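Local atomic coordinates of glutathione S-transferase, N-terminal domain protein (PDB entry 4NAX), a protein that binds one molecule of oxidized glutathione disulfide per subunit and is probably a glutathione transferase. Residues Gln111-Gln122 with Met174-Ile185. Residues are numbered along the deposited sequence; the frame is centred on the assembly and turned at random.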
ATOM      1  N   GLN A 111      -1.847  15.977  10.353  1.00 15.15           N
ATOM      2  CA  GLN A 111      -1.161  14.788  10.858  1.00 15.14           C
ATOM      3  C   GLN A 111      -1.792  13.477  10.407  1.00 13.87           C
ATOM      4  O   GLN A 111      -1.079  12.501  10.142  1.00 14.14           O
ATOM      5  CB  GLN A 111      -1.048  14.826  12.372  1.00 14.98           C
ATOM      6  CG  GLN A 111       0.062  15.758  12.849  1.00 16.79           C
ATOM      7  CD  GLN A 111       1.428  15.171  12.560  1.00 16.48           C
ATOM      8  OE1 GLN A 111       1.761  14.113  13.087  1.00 16.63           O
ATOM      9  NE2 GLN A 111       2.200  15.818  11.702  1.00 18.96           N
ATOM     10  N   ARG A 112      -3.115  13.465  10.295  1.00 13.99           N
ATOM     11  CA  ARG A 112      -3.799  12.324   9.700  1.00 13.11           C
ATOM     12  C   ARG A 112      -3.188  12.016   8.329  1.00 12.60           C
ATOM     13  O   ARG A 112      -2.816  10.878   8.033  1.00 12.93           O
ATOM     14  CB  ARG A 112      -5.298  12.593   9.568  1.00 14.07           C
ATOM     15  CG  ARG A 112      -6.058  11.597   8.705  1.00 14.17           C
ATOM     16  CD  ARG A 112      -7.529  12.023   8.527  1.00 14.10           C
ATOM     17  NE  ARG A 112      -8.239  11.121   7.636  1.00 14.24           N
ATOM     18  CZ  ARG A 112      -8.603   9.881   7.972  1.00 14.42           C
ATOM     19  NH1 ARG A 112      -8.390   9.422   9.201  1.00 15.13           N
ATOM     20  NH2 ARG A 112      -9.174   9.082   7.081  1.00 15.70           N
ATOM     21  N   TYR A 113      -3.098  13.035   7.481  1.00 13.39           N
ATOM     22  CA  TYR A 113      -2.628  12.811   6.114  1.00 13.81           C
ATOM     23  C   TYR A 113      -1.144  12.464   6.063  1.00 12.62           C
ATOM     24  O   TYR A 113      -0.735  11.607   5.294  1.00 13.26           O
ATOM     25  CB  TYR A 113      -3.004  13.989   5.193  1.00 13.95           C
ATOM     26  CG  TYR A 113      -4.512  14.159   5.141  1.00 13.63           C
ATOM     27  CD1 TYR A 113      -5.316  13.125   4.707  1.00 14.42           C
ATOM     28  CD2 TYR A 113      -5.125  15.331   5.564  1.00 14.37           C
ATOM     29  CE1 TYR A 113      -6.692  13.225   4.714  1.00 14.75           C
ATOM     30  CE2 TYR A 113      -6.506  15.443   5.592  1.00 14.15           C
ATOM     31  CZ  TYR A 113      -7.285  14.390   5.171  1.00 14.69           C
ATOM     32  OH  TYR A 113      -8.659  14.511   5.239  1.00 16.60           O
ATOM     33  N   GLN A 114      -0.323  13.075   6.908  1.00 13.46           N
ATOM     34  CA  GLN A 114       1.095  12.695   6.955  1.00 13.36           C
ATOM     35  C   GLN A 114       1.243  11.238   7.385  1.00 13.13           C
ATOM     36  O   GLN A 114       2.107  10.511   6.874  1.00 13.63           O
ATOM     37  CB  GLN A 114       1.903  13.572   7.911  1.00 15.16           C
ATOM     38  CG  GLN A 114       1.898  15.056   7.584  1.00 16.36           C
ATOM     39  CD  GLN A 114       2.354  15.354   6.163  1.00 18.54           C
ATOM     40  OE1 GLN A 114       3.410  14.889   5.733  1.00 21.21           O
ATOM     41  NE2 GLN A 114       1.557  16.108   5.438  1.00 20.99           N
ATOM     42  N   THR A 115       0.392  10.794   8.310  1.00 13.02           N
ATOM     43  CA  THR A 115       0.442   9.411   8.772  1.00 12.73           C
ATOM     44  C   THR A 115       0.060   8.446   7.646  1.00 12.74           C
ATOM     45  O   THR A 115       0.725   7.416   7.409  1.00 12.60           O
ATOM     46  CB  THR A 115      -0.461   9.205   9.992  1.00 13.08           C
ATOM     47  OG1 THR A 115      -0.054  10.103  11.036  1.00 14.54           O
ATOM     48  CG2 THR A 115      -0.342   7.800  10.497  1.00 13.73           C
ATOM     49  N   LEU A 116      -1.010   8.779   6.928  1.00 12.09           N
ATOM     50  CA  LEU A 116      -1.455   7.954   5.814  1.00 12.51           C
ATOM     51  C   LEU A 116      -0.408   7.900   4.699  1.00 12.28           C
ATOM     52  O   LEU A 116      -0.221   6.880   4.068  1.00 12.28           O
ATOM     53  CB  LEU A 116      -2.813   8.415   5.287  1.00 12.52           C
ATOM     54  CG  LEU A 116      -3.978   8.301   6.252  1.00 13.40           C
ATOM     55  CD1 LEU A 116      -5.258   8.863   5.647  1.00 16.17           C
ATOM     56  CD2 LEU A 116      -4.222   6.868   6.693  1.00 14.50           C
ATOM     57  N   GLN A 117       0.271   9.015   4.461  1.00 12.16           N
ATOM     58  CA  GLN A 117       1.388   9.060   3.540  1.00 11.94           C
ATOM     59  C   GLN A 117       2.450   8.024   3.906  1.00 11.89           C
ATOM     60  O   GLN A 117       2.881   7.231   3.067  1.00 12.20           O
ATOM     61  CB  GLN A 117       1.991  10.459   3.547  1.00 12.61           C
ATOM     62  CG  GLN A 117       3.338  10.611   2.883  1.00 12.79           C
ATOM     63  CD  GLN A 117       3.844  12.011   3.146  1.00 13.07           C
ATOM     64  OE1 GLN A 117       3.539  12.948   2.419  1.00 13.56           O
ATOM     65  NE2 GLN A 117       4.520  12.175   4.267  1.00 15.13           N
ATOM     66  N   TRP A 118       2.891   8.026   5.162  1.00 11.84           N
ATOM     67  CA  TRP A 118       3.917   7.079   5.548  1.00 12.45           C
ATOM     68  C   TRP A 118       3.430   5.626   5.561  1.00 11.42           C
ATOM     69  O   TRP A 118       4.201   4.715   5.252  1.00 12.04           O
ATOM     70  CB  TRP A 118       4.557   7.495   6.866  1.00 12.33           C
ATOM     71  CG  TRP A 118       5.426   8.720   6.709  1.00 13.07           C
ATOM     72  CD1 TRP A 118       5.206   9.965   7.252  1.00 13.75           C
ATOM     73  CD2 TRP A 118       6.628   8.835   5.935  1.00 12.95           C
ATOM     74  NE1 TRP A 118       6.205  10.828   6.868  1.00 15.39           N
ATOM     75  CE2 TRP A 118       7.088  10.158   6.059  1.00 14.13           C
ATOM     76  CE3 TRP A 118       7.359   7.952   5.150  1.00 13.37           C
ATOM     77  CZ2 TRP A 118       8.277  10.593   5.447  1.00 15.36           C
ATOM     78  CZ3 TRP A 118       8.523   8.376   4.557  1.00 14.18           C
ATOM     79  CH2 TRP A 118       8.968   9.690   4.704  1.00 15.06           C
ATOM     80  N   LEU A 119       2.152   5.427   5.866  1.00 11.63           N
ATOM     81  CA  LEU A 119       1.539   4.112   5.728  1.00 11.68           C
ATOM     82  C   LEU A 119       1.584   3.607   4.282  1.00 11.65           C
ATOM     83  O   LEU A 119       1.910   2.451   4.023  1.00 11.98           O
ATOM     84  CB  LEU A 119       0.105   4.144   6.263  1.00 12.01           C
ATOM     85  CG  LEU A 119      -0.673   2.838   6.156  1.00 12.67           C
ATOM     86  CD1 LEU A 119      -0.023   1.723   6.960  1.00 13.88           C
ATOM     87  CD2 LEU A 119      -2.129   3.059   6.577  1.00 13.56           C
ATOM     88  N   MET A 120       1.263   4.496   3.343  1.00 11.69           N
ATOM     89  CA  MET A 120       1.297   4.133   1.919  1.00 11.80           C
ATOM     90  C   MET A 120       2.734   3.866   1.435  1.00 11.68           C
ATOM     91  O   MET A 120       2.969   2.947   0.653  1.00 12.51           O
ATOM     92  CB  MET A 120       0.683   5.261   1.098  1.00 12.43           C
ATOM     93  CG  MET A 120      -0.820   5.402   1.275  1.00 12.44           C
ATOM     94  SD  MET A 120      -1.699   3.980   0.610  1.00 14.29           S
ATOM     95  CE  MET A 120      -3.365   4.453   1.087  1.00 15.52           C
ATOM     96  N   PHE A 121       3.693   4.646   1.920  1.00 11.88           N
ATOM     97  CA  PHE A 121       5.104   4.433   1.652  1.00 11.69           C
ATOM     98  C   PHE A 121       5.498   3.013   2.098  1.00 11.53           C
ATOM     99  O   PHE A 121       6.221   2.282   1.395  1.00 12.08           O
ATOM    100  CB  PHE A 121       5.927   5.517   2.359  1.00 13.02           C
ATOM    101  CG  PHE A 121       7.403   5.242   2.462  1.00 12.48           C
ATOM    102  CD1 PHE A 121       8.267   5.594   1.446  1.00 13.56           C
ATOM    103  CD2 PHE A 121       7.918   4.662   3.600  1.00 14.17           C
ATOM    104  CE1 PHE A 121       9.628   5.379   1.571  1.00 14.17           C
ATOM    105  CE2 PHE A 121       9.278   4.433   3.723  1.00 14.15           C
ATOM    106  CZ  PHE A 121      10.131   4.784   2.698  1.00 14.69           C
ATOM    107  N   GLN A 122       5.012   2.611   3.272  1.00 11.46           N
ATOM    108  CA  GLN A 122       5.270   1.270   3.752  1.00 11.60           C
ATOM    109  C   GLN A 122       4.663   0.227   2.823  1.00 11.42           C
ATOM    110  O   GLN A 122       5.314  -0.752   2.422  1.00 11.80           O
ATOM    111  CB  GLN A 122       4.750   1.099   5.185  1.00 11.68           C
ATOM    112  CG  GLN A 122       5.144  -0.224   5.825  1.00 11.48           C
ATOM    113  CD  GLN A 122       4.313  -1.398   5.334  1.00 11.83           C
ATOM    114  OE1 GLN A 122       3.091  -1.346   5.364  1.00 12.06           O
ATOM    115  NE2 GLN A 122       4.962  -2.476   4.924  1.00 12.46           N
ATOM    116  N   MET A 174       7.393   8.247  13.130  1.00 14.73           N
ATOM    117  CA  MET A 174       7.168   8.744  11.772  1.00 14.57           C
ATOM    118  C   MET A 174       6.358  10.038  11.731  1.00 15.00           C
ATOM    119  O   MET A 174       6.675  10.970  10.969  1.00 16.49           O
ATOM    120  CB  MET A 174       6.482   7.677  10.920  1.00 15.28           C
ATOM    121  CG  MET A 174       7.335   6.438  10.667  1.00 16.42           C
ATOM    122  SD  MET A 174       8.932   6.725   9.876  1.00 15.51           S
ATOM    123  CE  MET A 174       8.416   7.292   8.258  1.00 16.04           C
ATOM    124  N   ALA A 175       5.294  10.084  12.524  1.00 15.36           N
ATOM    125  CA  ALA A 175       4.481  11.279  12.681  1.00 15.79           C
ATOM    126  C   ALA A 175       4.700  11.831  14.091  1.00 17.46           C
ATOM    127  O   ALA A 175       5.541  11.329  14.833  1.00 18.28           O
ATOM    128  CB  ALA A 175       3.020  10.967  12.418  1.00 16.64           C
ATOM    129  N   GLU A 176       3.983  12.893  14.454  1.00 16.71           N
ATOM    130  CA  GLU A 176       4.226  13.557  15.738  1.00 17.48           C
ATOM    131  C   GLU A 176       3.927  12.687  16.945  1.00 17.86           C
ATOM    132  O   GLU A 176       4.549  12.858  18.000  1.00 21.06           O
ATOM    133  CB  GLU A 176       3.478  14.894  15.812  1.00 18.94           C
ATOM    134  CG  GLU A 176       4.090  15.924  14.855  1.00 22.46           C
ATOM    135  CD  GLU A 176       3.329  17.231  14.721  1.00 28.37           C
ATOM    136  OE1 GLU A 176       2.185  17.326  15.205  1.00 29.52           O
ATOM    137  OE2 GLU A 176       3.880  18.172  14.100  1.00 33.87           O
ATOM    138  N   GLU A 177       2.988  11.760  16.784  1.00 17.08           N
ATOM    139  CA  GLU A 177       2.719  10.739  17.789  0.50 16.51           C
ATOM    140  C   GLU A 177       2.907   9.355  17.183  1.00 15.66           C
ATOM    141  O   GLU A 177       2.707   9.157  15.974  1.00 15.64           O
ATOM    142  CB  GLU A 177       1.286  10.850  18.328  0.50 20.06           C
ATOM    143  CG  GLU A 177       1.009  12.088  19.167  0.50 20.98           C
ATOM    144  CD  GLU A 177       0.778  13.328  18.323  0.50 34.27           C
ATOM    145  OE1 GLU A 177       1.408  14.363  18.618  0.50 28.06           O
ATOM    146  OE2 GLU A 177      -0.017  13.269  17.361  0.50 60.48           O
ATOM    147  N   TYR A 178       3.286   8.396  18.025  1.00 15.69           N
ATOM    148  CA  TYR A 178       3.295   6.987  17.659  1.00 15.39           C
ATOM    149  C   TYR A 178       1.996   6.654  16.938  1.00 14.00           C
ATOM    150  O   TYR A 178       0.913   7.068  17.354  1.00 14.79           O
ATOM    151  CB  TYR A 178       3.441   6.141  18.919  1.00 15.69           C
ATOM    152  CG  TYR A 178       3.424   4.631  18.726  1.00 15.24           C
ATOM    153  CD1 TYR A 178       4.383   3.997  17.960  1.00 15.77           C
ATOM    154  CD2 TYR A 178       2.471   3.846  19.364  1.00 16.02           C
ATOM    155  CE1 TYR A 178       4.407   2.616  17.832  1.00 15.43           C
ATOM    156  CE2 TYR A 178       2.477   2.475  19.246  1.00 15.31           C
ATOM    157  CZ  TYR A 178       3.445   1.851  18.474  1.00 15.13           C
ATOM    158  OH  TYR A 178       3.487   0.473  18.363  1.00 15.56           O
ATOM    159  N   SER A 179       2.094   5.924  15.834  1.00 14.04           N
ATOM    160  CA  SER A 179       0.927   5.738  14.975  1.00 12.77           C
ATOM    161  C   SER A 179       0.977   4.429  14.222  1.00 12.36           C
ATOM    162  O   SER A 179       1.969   3.680  14.255  1.00 12.96           O
ATOM    163  CB  SER A 179       0.868   6.865  13.939  1.00 14.06           C
ATOM    164  OG  SER A 179       1.823   6.662  12.892  1.00 13.89           O
ATOM    165  N   ILE A 180      -0.111   4.180  13.493  1.00 12.39           N
ATOM    166  CA  ILE A 180      -0.169   3.049  12.581  1.00 12.43           C
ATOM    167  C   ILE A 180       0.954   3.033  11.543  1.00 11.92           C
ATOM    168  O   ILE A 180       1.273   1.956  11.018  1.00 12.87           O
ATOM    169  CB  ILE A 180      -1.549   2.924  11.888  1.00 11.89           C
ATOM    170  CG1 ILE A 180      -1.922   4.163  11.069  1.00 12.90           C
ATOM    171  CG2 ILE A 180      -2.603   2.564  12.922  1.00 13.85           C
ATOM    172  CD1 ILE A 180      -3.241   4.010  10.323  1.00 13.78           C
ATOM    173  N   ALA A 181       1.540   4.186  11.201  1.00 11.94           N
ATOM    174  CA  ALA A 181       2.686   4.164  10.276  1.00 12.29           C
ATOM    175  C   ALA A 181       3.878   3.430  10.901  1.00 12.34           C
ATOM    176  O   ALA A 181       4.588   2.690  10.213  1.00 12.97           O
ATOM    177  CB  ALA A 181       3.090   5.571   9.850  1.00 13.42           C
ATOM    178  N   ASP A 182       4.140   3.662  12.185  1.00 12.40           N
ATOM    179  CA  ASP A 182       5.222   2.950  12.873  1.00 12.69           C
ATOM    180  C   ASP A 182       4.938   1.460  12.949  1.00 11.89           C
ATOM    181  O   ASP A 182       5.817   0.629  12.722  1.00 12.56           O
ATOM    182  CB  ASP A 182       5.450   3.510  14.263  1.00 13.53           C
ATOM    183  CG  ASP A 182       5.631   5.009  14.245  1.00 14.03           C
ATOM    184  OD1 ASP A 182       6.626   5.485  13.666  1.00 15.05           O
ATOM    185  OD2 ASP A 182       4.771   5.714  14.787  1.00 14.74           O
ATOM    186  N   ILE A 183       3.694   1.137  13.285  1.00 12.27           N
ATOM    187  CA  ILE A 183       3.283  -0.255  13.404  1.00 12.26           C
ATOM    188  C   ILE A 183       3.420  -0.982  12.057  1.00 11.76           C
ATOM    189  O   ILE A 183       3.778  -2.162  12.010  1.00 12.35           O
ATOM    190  CB  ILE A 183       1.861  -0.346  13.989  1.00 12.59           C
ATOM    191  CG1 ILE A 183       1.894   0.155  15.445  1.00 13.45           C
ATOM    192  CG2 ILE A 183       1.319  -1.770  13.916  1.00 13.58           C
ATOM    193  CD1 ILE A 183       0.524   0.371  16.047  1.00 15.58           C
ATOM    194  N   ALA A 184       3.175  -0.281  10.959  1.00 11.81           N
ATOM    195  CA  ALA A 184       3.322  -0.892   9.643  1.00 11.77           C
ATOM    196  C   ALA A 184       4.789  -1.101   9.252  1.00 11.69           C
ATOM    197  O   ALA A 184       5.122  -2.092   8.614  1.00 11.89           O
ATOM    198  CB  ALA A 184       2.643  -0.025   8.587  1.00 12.17           C
ATOM    199  N   ILE A 185       5.652  -0.151   9.607  1.00 12.17           N
ATOM    200  CA  ILE A 185       7.027  -0.143   9.124  1.00 11.58           C
ATOM    201  C   ILE A 185       7.990  -1.016   9.935  1.00 11.52           C
ATOM    202  O   ILE A 185       8.752  -1.802   9.374  1.00 12.00           O
ATOM    203  CB  ILE A 185       7.547   1.312   9.078  1.00 12.12           C
ATOM    204  CG1 ILE A 185       6.856   2.084   7.955  1.00 12.01           C
ATOM    205  CG2 ILE A 185       9.058   1.362   8.952  1.00 13.30           C
ATOM    206  CD1 ILE A 185       7.013   3.583   8.038  1.00 13.13           C
TER
HETATM  207  O   HOH W   1       0.608  12.268  14.800  1.00 16.36           O
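Gln-111 lays its side-chain amide flat against the carboxylate of Glu-176, the two planes 12° apart, while its OE1 accepts a nearly straight bond from Glu-176 N (2.9 Å). A bend at chi2 turns the amide towards the loop 174-179, and water 1 donates to the same OE1 and accepts from Glu-177 N. A leucine at Gln-111 would probably leave Glu-176 N without its acceptor and the water without one of its holds. In Thr-115, chi1 of -58° puts OG1 beside the backbone N, where it bonds Gln-111 O (2.8 Å), while CG2, anti to that N, rests against Ser-179 OG and Ile-180 CG1. Met-174, bent at chi2 and chi3, sets CE over one face of the Trp-118 indole, a CH-pi contact 3.6 Å from the six-membered ring's centroid. Helical segments 111-122 and 180-185 run nearly parallel (11°), axes 8.5 Å apart at closest approach, a spacing suited to alanines: Ala-181 CB meets Trp-118 CB, and Ala-184 CB meets Leu-119 CD1 (3.6 Å). Ser-179 and Asp-182 form the capping box familiar at this helix in the GST C-terminal domain. Polar bonds thus hold the loop 174-179, while small apolar side chains let the helices pack closely.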